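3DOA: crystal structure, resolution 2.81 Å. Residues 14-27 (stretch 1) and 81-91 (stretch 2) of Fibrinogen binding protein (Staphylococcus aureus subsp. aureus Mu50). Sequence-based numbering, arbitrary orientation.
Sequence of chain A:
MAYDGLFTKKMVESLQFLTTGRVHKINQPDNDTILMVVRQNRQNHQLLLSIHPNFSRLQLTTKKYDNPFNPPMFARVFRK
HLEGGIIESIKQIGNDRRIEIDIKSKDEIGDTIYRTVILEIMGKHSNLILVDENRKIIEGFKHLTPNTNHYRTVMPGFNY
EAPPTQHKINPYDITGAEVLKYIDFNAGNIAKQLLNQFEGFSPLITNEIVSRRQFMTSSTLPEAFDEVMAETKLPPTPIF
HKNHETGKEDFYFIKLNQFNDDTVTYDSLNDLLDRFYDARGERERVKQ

Stretch 1, residues 14-27: SLQFLTTGRVHKIN
Stretch 2, residues 81-91: HLEGGIIESIK

Each stretch is a helical segment that turns into a strand, and the two meet where the strands begin. In stretch 1 a 3-10 segment, Gln16 to Leu18, passes through a type II turn from Leu18 to Gly21 into the strand 22-27. In stretch 2 the helix ends at Leu82, Glu83 leaves helical angles (-59/127), and a type II turn from Leu82 to Gly85 leads into the strand 86-91. The turns are closed by Gly21 N to Leu18 O (2.9 Å) and Gly85 N to Leu82 O (2.7 Å). Thr20 (93/-21) and Gly84 (110/-38) take the positive phi of the third turn position; at Gly84 a CB would be jammed against the preceding carbonyl, so glycine fits there. Gly21 and Gly85 follow at -71/162 and -67/166, where a CB would be crowded by Leu18 O and Leu82 O respectively.

The backbones pair antiparallel through a single bridge, Arg22 with Ile86, whose CA atoms lie 4.4 Å apart. Four backbone hydrogen bonds fix the register: Thr20 N to Ile87 O (2.7 Å), Ile87 N to Gly21 O (2.8 Å), Val23 N to Gly85 O (2.9 Å) and Gly84 N to Val23 O (2.9 Å). Each turn thus supplies both a donor and an acceptor to the other stretch. Between these bonds the chains come close enough for CA-H...O contacts, Ile86 CA to Gly21 O (3.2 Å) and Arg22 CA to Gly85 O (3.0 Å), in which the polarized CA-H groups face carbonyl oxygens.

Two long polar side chains reach backbone carbonyls. Gln16, with chi1 to chi3 at -58°, -71° and -51°, folds its amide so that NE2 donates to Ile90 O (2.8 Å). Arg22, t, t, m with chi4 -81°, brings NH1 to Gly84 O (3.2 Å), near the guanidinium plane as a directional N-H bond favours. Ile86 CD1 lies over one face of that group, 3.3 Å from Arg22 NH1; Ile86 leaves the backbone sideways, and with its m, m rotamer the end of the side chain comes nearer to stretch 1. Within stretch 1, Thr19 OG1 donates to Gln16 O (2.7 Å), which also accepts from Thr19 N (2.9 Å), tying the threonine back to the 3-10 segment while its CG2 rests 3.3 Å from Glu88 O.

Apolar side chains fill the buried space. Ile90 (m, t) points toward stretch 1, and its CD1 meets Leu18 CB at 4.1 Å and Leu15 CB at 4.2 Å; both leucines are m, t. Val23 (t) also points across: its CG2 lies 4.3 Å from Ile87 CD1, its CG1 4.4 Å from Leu82 CB. The compact, branched valine can therefore touch both the strand and the helix end of stretch 2. Three residues on, Ile26 (m, t) also points toward stretch 2 and sets CD1 4.0 Å from Leu82 CB, Leu82 again being m, t. Altogether 846 Å² is buried, summed over both sides.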

ATOM      1  N   SER A  14      -5.222   3.542   9.035  1.00 58.18           N
ATOM      2  CA  SER A  14      -5.936   4.795   9.129  1.00 58.33           C
ATOM      3  C   SER A  14      -7.255   4.843   8.279  1.00 58.57           C
ATOM      4  O   SER A  14      -8.046   5.787   8.410  1.00 58.72           O
ATOM      5  CB  SER A  14      -5.010   5.924   8.735  1.00 57.89           C
ATOM      6  OG  SER A  14      -4.748   5.836   7.361  1.00 61.31           O
ATOM      7  N   LEU A  15      -7.487   3.842   7.416  1.00 57.94           N
ATOM      8  CA  LEU A  15      -8.675   3.829   6.544  1.00 56.87           C
ATOM      9  C   LEU A  15      -9.830   2.966   7.096  1.00 56.22           C
ATOM     10  O   LEU A  15     -10.899   2.892   6.499  1.00 56.39           O
ATOM     11  CB  LEU A  15      -8.294   3.355   5.133  1.00 56.64           C
ATOM     12  CG  LEU A  15      -7.298   4.212   4.360  1.00 55.64           C
ATOM     13  CD1 LEU A  15      -7.084   3.713   2.927  1.00 53.69           C
ATOM     14  CD2 LEU A  15      -7.765   5.624   4.345  1.00 56.64           C
ATOM     15  N   GLN A  16      -9.643   2.357   8.251  1.00 55.25           N
ATOM     16  CA  GLN A  16     -10.682   1.504   8.829  1.00 55.09           C
ATOM     17  C   GLN A  16     -11.999   2.249   9.215  1.00 55.41           C
ATOM     18  O   GLN A  16     -13.103   1.663   9.233  1.00 56.33           O
ATOM     19  CB  GLN A  16     -10.098   0.800  10.036  1.00 54.11           C
ATOM     20  CG  GLN A  16      -8.879  -0.009   9.673  1.00 52.69           C
ATOM     21  CD  GLN A  16      -9.249  -1.206   8.871  1.00 50.25           C
ATOM     22  OE1 GLN A  16     -10.125  -1.921   9.290  1.00 53.50           O
ATOM     23  NE2 GLN A  16      -8.592  -1.455   7.744  1.00 44.21           N
ATOM     24  N   PHE A  17     -11.898   3.534   9.510  1.00 55.01           N
ATOM     25  CA  PHE A  17     -13.061   4.295   9.873  1.00 54.61           C
ATOM     26  C   PHE A  17     -13.978   4.383   8.659  1.00 54.06           C
ATOM     27  O   PHE A  17     -15.144   4.656   8.796  1.00 55.29           O
ATOM     28  CB  PHE A  17     -12.664   5.690  10.380  1.00 55.51           C
ATOM     29  CG  PHE A  17     -12.379   6.683   9.277  1.00 55.82           C
ATOM     30  CD1 PHE A  17     -13.341   7.578   8.863  1.00 58.02           C
ATOM     31  CD2 PHE A  17     -11.159   6.701   8.637  1.00 56.30           C
ATOM     32  CE1 PHE A  17     -13.080   8.499   7.826  1.00 57.81           C
ATOM     33  CE2 PHE A  17     -10.887   7.602   7.608  1.00 55.96           C
ATOM     34  CZ  PHE A  17     -11.842   8.499   7.201  1.00 56.80           C
ATOM     35  N   LEU A  18     -13.484   4.136   7.469  1.00 53.09           N
ATOM     36  CA  LEU A  18     -14.380   4.061   6.319  1.00 52.89           C
ATOM     37  C   LEU A  18     -15.206   2.733   6.227  1.00 52.78           C
ATOM     38  O   LEU A  18     -16.187   2.670   5.487  1.00 53.22           O
ATOM     39  CB  LEU A  18     -13.591   4.276   5.011  1.00 52.49           C
ATOM     40  CG  LEU A  18     -12.814   5.580   4.746  1.00 50.86           C
ATOM     41  CD1 LEU A  18     -11.886   5.460   3.540  1.00 46.98           C
ATOM     42  CD2 LEU A  18     -13.767   6.718   4.565  1.00 49.72           C
ATOM     43  N   THR A  19     -14.839   1.661   6.918  1.00 52.49           N
ATOM     44  CA  THR A  19     -15.704   0.442   6.876  1.00 52.78           C
ATOM     45  C   THR A  19     -17.176   0.740   7.259  1.00 52.79           C
ATOM     46  O   THR A  19     -17.386   1.445   8.217  1.00 53.46           O
ATOM     47  CB  THR A  19     -15.177  -0.607   7.825  1.00 52.13           C
ATOM     48  OG1 THR A  19     -13.781  -0.492   7.840  1.00 53.32           O
ATOM     49  CG2 THR A  19     -15.470  -1.948   7.356  1.00 51.34           C
ATOM     50  N   THR A  20     -18.175   0.231   6.522  1.00 52.73           N
ATOM     51  CA  THR A  20     -19.592   0.637   6.694  1.00 52.59           C
ATOM     52  C   THR A  20     -20.037   1.753   5.804  1.00 53.19           C
ATOM     53  O   THR A  20     -21.226   1.931   5.610  1.00 53.03           O
ATOM     54  CB  THR A  20     -19.854   1.109   8.090  1.00 52.20           C
ATOM     55  OG1 THR A  20     -19.635  -0.023   8.890  1.00 50.50           O
ATOM     56  CG2 THR A  20     -21.282   1.669   8.318  1.00 52.57           C
ATOM     57  N   GLY A  21     -19.094   2.533   5.283  1.00 53.96           N
ATOM     58  CA  GLY A  21     -19.435   3.680   4.486  1.00 53.68           C
ATOM     59  C   GLY A  21     -19.964   3.157   3.173  1.00 54.58           C
ATOM     60  O   GLY A  21     -19.734   1.995   2.788  1.00 53.00           O
ATOM     61  N   ARG A  22     -20.663   4.063   2.496  1.00 56.34           N
ATOM     62  CA  ARG A  22     -21.267   3.853   1.216  1.00 57.32           C
ATOM     63  C   ARG A  22     -20.452   4.527   0.111  1.00 57.20           C
ATOM     64  O   ARG A  22     -20.040   5.677   0.237  1.00 56.26           O
ATOM     65  CB  ARG A  22     -22.653   4.490   1.239  1.00 57.52           C
ATOM     66  CG  ARG A  22     -23.517   4.171   0.002  1.00 58.74           C
ATOM     67  CD  ARG A  22     -24.943   4.645   0.125  1.00 61.66           C
ATOM     68  NE  ARG A  22     -25.627   4.296   1.399  1.00 67.01           N
ATOM     69  CZ  ARG A  22     -26.217   3.120   1.739  1.00 68.16           C
ATOM     70  NH1 ARG A  22     -26.193   2.051   0.942  1.00 68.25           N
ATOM     71  NH2 ARG A  22     -26.834   3.005   2.927  1.00 68.48           N
ATOM     72  N   VAL A  23     -20.276   3.818  -0.994  1.00 57.50           N
ATOM     73  CA  VAL A  23     -19.617   4.370  -2.149  1.00 57.73           C
ATOM     74  C   VAL A  23     -20.608   5.287  -2.888  1.00 59.03           C
ATOM     75  O   VAL A  23     -21.659   4.882  -3.413  1.00 58.73           O
ATOM     76  CB  VAL A  23     -19.193   3.269  -3.080  1.00 57.72           C
ATOM     77  CG1 VAL A  23     -18.408   3.832  -4.206  1.00 57.52           C
ATOM     78  CG2 VAL A  23     -18.434   2.208  -2.321  1.00 56.57           C
ATOM     79  N   HIS A  24     -20.235   6.541  -2.948  1.00 60.07           N
ATOM     80  CA  HIS A  24     -21.148   7.582  -3.277  1.00 60.88           C
ATOM     81  C   HIS A  24     -20.895   8.174  -4.628  1.00 61.05           C
ATOM     82  O   HIS A  24     -21.760   8.871  -5.148  1.00 62.19           O
ATOM     83  CB  HIS A  24     -20.984   8.668  -2.236  1.00 61.48           C
ATOM     84  CG  HIS A  24     -21.954   9.785  -2.369  1.00 63.27           C
ATOM     85  ND1 HIS A  24     -21.610  10.996  -2.927  1.00 66.74           N
ATOM     86  CD2 HIS A  24     -23.252   9.885  -2.011  1.00 65.18           C
ATOM     87  CE1 HIS A  24     -22.652  11.806  -2.892  1.00 67.59           C
ATOM     88  NE2 HIS A  24     -23.662  11.153  -2.345  1.00 68.16           N
ATOM     89  N   LYS A  25     -19.720   7.921  -5.194  1.00 61.01           N
ATOM     90  CA  LYS A  25     -19.242   8.634  -6.383  1.00 60.54           C
ATOM     91  C   LYS A  25     -17.908   8.027  -6.793  1.00 59.77           C
ATOM     92  O   LYS A  25     -17.089   7.609  -5.939  1.00 59.28           O
ATOM     93  CB  LYS A  25     -19.030  10.104  -6.049  1.00 60.68           C
ATOM     94  CG  LYS A  25     -19.179  11.124  -7.201  1.00 62.78           C
ATOM     95  CD  LYS A  25     -20.091  12.407  -6.772  1.00 64.32           C
ATOM     96  CE  LYS A  25     -19.534  13.259  -5.513  1.00 66.41           C
ATOM     97  NZ  LYS A  25     -20.562  14.101  -4.713  1.00 65.82           N
ATOM     98  N   ILE A  26     -17.674   7.958  -8.094  1.00 58.62           N
ATOM     99  CA  ILE A  26     -16.394   7.451  -8.566  1.00 58.31           C
ATOM    100  C   ILE A  26     -15.989   8.224  -9.788  1.00 57.64           C
ATOM    101  O   ILE A  26     -16.679   8.183 -10.779  1.00 57.71           O
ATOM    102  CB  ILE A  26     -16.435   5.945  -8.885  1.00 58.42           C
ATOM    103  CG1 ILE A  26     -17.027   5.195  -7.679  1.00 58.50           C
ATOM    104  CG2 ILE A  26     -15.010   5.420  -9.270  1.00 57.46           C
ATOM    105  CD1 ILE A  26     -17.000   3.671  -7.785  1.00 58.84           C
ATOM    106  N   ASN A  27     -14.880   8.954  -9.704  1.00 56.79           N
ATOM    107  CA  ASN A  27     -14.334   9.600 -10.867  1.00 56.09           C
ATOM    108  C   ASN A  27     -12.943   9.114 -11.235  1.00 55.84           C
ATOM    109  O   ASN A  27     -12.380   8.264 -10.573  1.00 55.88           O
ATOM    110  CB  ASN A  27     -14.333  11.083 -10.666  1.00 56.02           C
ATOM    111  CG  ASN A  27     -15.631  11.580 -10.214  1.00 53.76           C
ATOM    112  OD1 ASN A  27     -16.431  12.043 -10.999  1.00 48.78           O
ATOM    113  ND2 ASN A  27     -15.864  11.482  -8.930  1.00 53.49           N
ATOM    114  N   HIS A  81     -20.963  -1.327 -10.705  1.00 53.54           N
ATOM    115  CA  HIS A  81     -20.824  -2.380  -9.704  1.00 52.51           C
ATOM    116  C   HIS A  81     -20.689  -1.900  -8.278  1.00 52.57           C
ATOM    117  O   HIS A  81     -20.933  -2.685  -7.361  1.00 52.74           O
ATOM    118  CB  HIS A  81     -19.597  -3.196 -10.007  1.00 51.77           C
ATOM    119  CG  HIS A  81     -19.675  -3.967 -11.276  1.00 49.04           C
ATOM    120  ND1 HIS A  81     -19.842  -5.336 -11.295  1.00 46.60           N
ATOM    121  CD2 HIS A  81     -19.522  -3.583 -12.565  1.00 47.44           C
ATOM    122  CE1 HIS A  81     -19.824  -5.751 -12.550  1.00 47.32           C
ATOM    123  NE2 HIS A  81     -19.637  -4.709 -13.341  1.00 47.09           N
ATOM    124  N   LEU A  82     -20.246  -0.665  -8.066  1.00 52.37           N
ATOM    125  CA  LEU A  82     -19.879  -0.233  -6.703  1.00 52.92           C
ATOM    126  C   LEU A  82     -20.699   0.927  -6.176  1.00 52.93           C
ATOM    127  O   LEU A  82     -21.015   0.991  -5.018  1.00 52.31           O
ATOM    128  CB  LEU A  82     -18.395   0.119  -6.641  1.00 52.71           C
ATOM    129  CG  LEU A  82     -17.434  -0.952  -7.175  1.00 52.75           C
ATOM    130  CD1 LEU A  82     -15.986  -0.501  -7.069  1.00 50.34           C
ATOM    131  CD2 LEU A  82     -17.644  -2.299  -6.476  1.00 49.98           C
ATOM    132  N   GLU A  83     -21.070   1.840  -7.052  1.00 54.06           N
ATOM    133  CA  GLU A  83     -21.817   3.002  -6.645  1.00 54.94           C
ATOM    134  C   GLU A  83     -23.067   2.453  -6.024  1.00 53.84           C
ATOM    135  O   GLU A  83     -23.774   1.599  -6.612  1.00 55.35           O
ATOM    136  CB  GLU A  83     -22.121   3.876  -7.848  1.00 54.78           C
ATOM    137  CG  GLU A  83     -22.294   5.328  -7.522  1.00 58.54           C
ATOM    138  CD  GLU A  83     -22.202   6.234  -8.791  1.00 60.66           C
ATOM    139  OE1 GLU A  83     -21.072   6.776  -9.062  1.00 66.54           O
ATOM    140  OE2 GLU A  83     -23.255   6.403  -9.510  1.00 68.09           O
ATOM    141  N   GLY A  84     -23.306   2.901  -4.810  1.00 52.39           N
ATOM    142  CA  GLY A  84     -24.372   2.361  -3.995  1.00 50.70           C
ATOM    143  C   GLY A  84     -23.919   1.548  -2.800  1.00 49.54           C
ATOM    144  O   GLY A  84     -24.525   1.655  -1.740  1.00 48.01           O
ATOM    145  N   GLY A  85     -22.853   0.765  -2.985  1.00 48.81           N
ATOM    146  CA  GLY A  85     -22.415  -0.284  -2.054  1.00 48.64           C
ATOM    147  C   GLY A  85     -21.900   0.161  -0.707  1.00 48.42           C
ATOM    148  O   GLY A  85     -21.631   1.345  -0.452  1.00 48.06           O
ATOM    149  N   ILE A  86     -21.795  -0.803   0.183  1.00 48.31           N
ATOM    150  CA  ILE A  86     -21.192  -0.557   1.446  1.00 49.46           C
ATOM    151  C   ILE A  86     -19.840  -1.239   1.444  1.00 50.23           C
ATOM    152  O   ILE A  86     -19.637  -2.289   0.788  1.00 49.68           O
ATOM    153  CB  ILE A  86     -22.044  -1.106   2.614  1.00 48.98           C
ATOM    154  CG1 ILE A  86     -23.440  -0.526   2.551  1.00 47.71           C
ATOM    155  CG2 ILE A  86     -21.402  -0.827   3.975  1.00 47.30           C
ATOM    156  CD1 ILE A  86     -23.547   0.926   2.544  1.00 48.01           C
ATOM    157  N   ILE A  87     -18.929  -0.619   2.198  1.00 51.44           N
ATOM    158  CA  ILE A  87     -17.559  -1.123   2.327  1.00 52.03           C
ATOM    159  C   ILE A  87     -17.621  -2.012   3.508  1.00 52.31           C
ATOM    160  O   ILE A  87     -17.900  -1.605   4.603  1.00 51.61           O
ATOM    161  CB  ILE A  87     -16.443  -0.010   2.494  1.00 51.94           C
ATOM    162  CG1 ILE A  87     -16.219   0.702   1.157  1.00 51.90           C
ATOM    163  CG2 ILE A  87     -15.172  -0.643   2.845  1.00 52.00           C
ATOM    164  CD1 ILE A  87     -16.077   2.213   1.261  1.00 52.15           C
ATOM    165  N   GLU A  88     -17.399  -3.260   3.234  1.00 53.32           N
ATOM    166  CA  GLU A  88     -17.434  -4.252   4.277  1.00 54.36           C
ATOM    167  C   GLU A  88     -16.093  -4.444   4.919  1.00 53.55           C
ATOM    168  O   GLU A  88     -16.049  -4.925   6.019  1.00 52.04           O
ATOM    169  CB  GLU A  88     -17.850  -5.617   3.695  1.00 54.89           C
ATOM    170  CG  GLU A  88     -19.166  -5.604   2.979  1.00 56.82           C
ATOM    171  CD  GLU A  88     -20.029  -6.724   3.443  1.00 59.84           C
ATOM    172  OE1 GLU A  88     -19.613  -7.901   3.211  1.00 61.47           O
ATOM    173  OE2 GLU A  88     -21.099  -6.425   4.056  1.00 61.40           O
ATOM    174  N   SER A  89     -15.024  -4.183   4.167  1.00 54.01           N
ATOM    175  CA  SER A  89     -13.650  -4.424   4.609  1.00 54.46           C
ATOM    176  C   SER A  89     -12.641  -3.758   3.685  1.00 56.00           C
ATOM    177  O   SER A  89     -12.859  -3.682   2.443  1.00 56.94           O
ATOM    178  CB  SER A  89     -13.328  -5.898   4.736  1.00 53.73           C
ATOM    179  OG  SER A  89     -12.039  -6.192   4.279  1.00 51.27           O
ATOM    180  N   ILE A  90     -11.574  -3.235   4.332  1.00 56.33           N
ATOM    181  CA  ILE A  90     -10.356  -2.756   3.687  1.00 55.44           C
ATOM    182  C   ILE A  90      -9.221  -3.395   4.427  1.00 55.92           C
ATOM    183  O   ILE A  90      -9.123  -3.277   5.639  1.00 55.99           O
ATOM    184  CB  ILE A  90     -10.184  -1.311   3.863  1.00 55.50           C
ATOM    185  CG1 ILE A  90     -11.451  -0.553   3.414  1.00 56.02           C
ATOM    186  CG2 ILE A  90      -8.988  -0.886   3.066  1.00 56.94           C
ATOM    187  CD1 ILE A  90     -11.453   0.959   3.786  1.00 54.97           C
ATOM    188  N   LYS A  91      -8.368  -4.096   3.696  1.00 56.75           N
ATOM    189  CA  LYS A  91      -7.376  -4.957   4.288  1.00 56.83           C
ATOM    190  C   LYS A  91      -6.141  -5.051   3.329  1.00 56.38           C
ATOM    191  O   LYS A  91      -6.169  -4.665   2.177  1.00 55.46           O
ATOM    192  CB  LYS A  91      -8.045  -6.313   4.610  1.00 56.54           C
ATOM    193  CG  LYS A  91      -7.948  -7.319   3.448  1.00 59.63           C
ATOM    194  CD  LYS A  91      -8.997  -8.471   3.332  1.00 59.00           C
ATOM    195  CE  LYS A  91     -10.163  -8.048   2.362  1.00 65.51           C
ATOM    196  NZ  LYS A  91     -10.545  -9.064   1.238  1.00 66.86           N
TER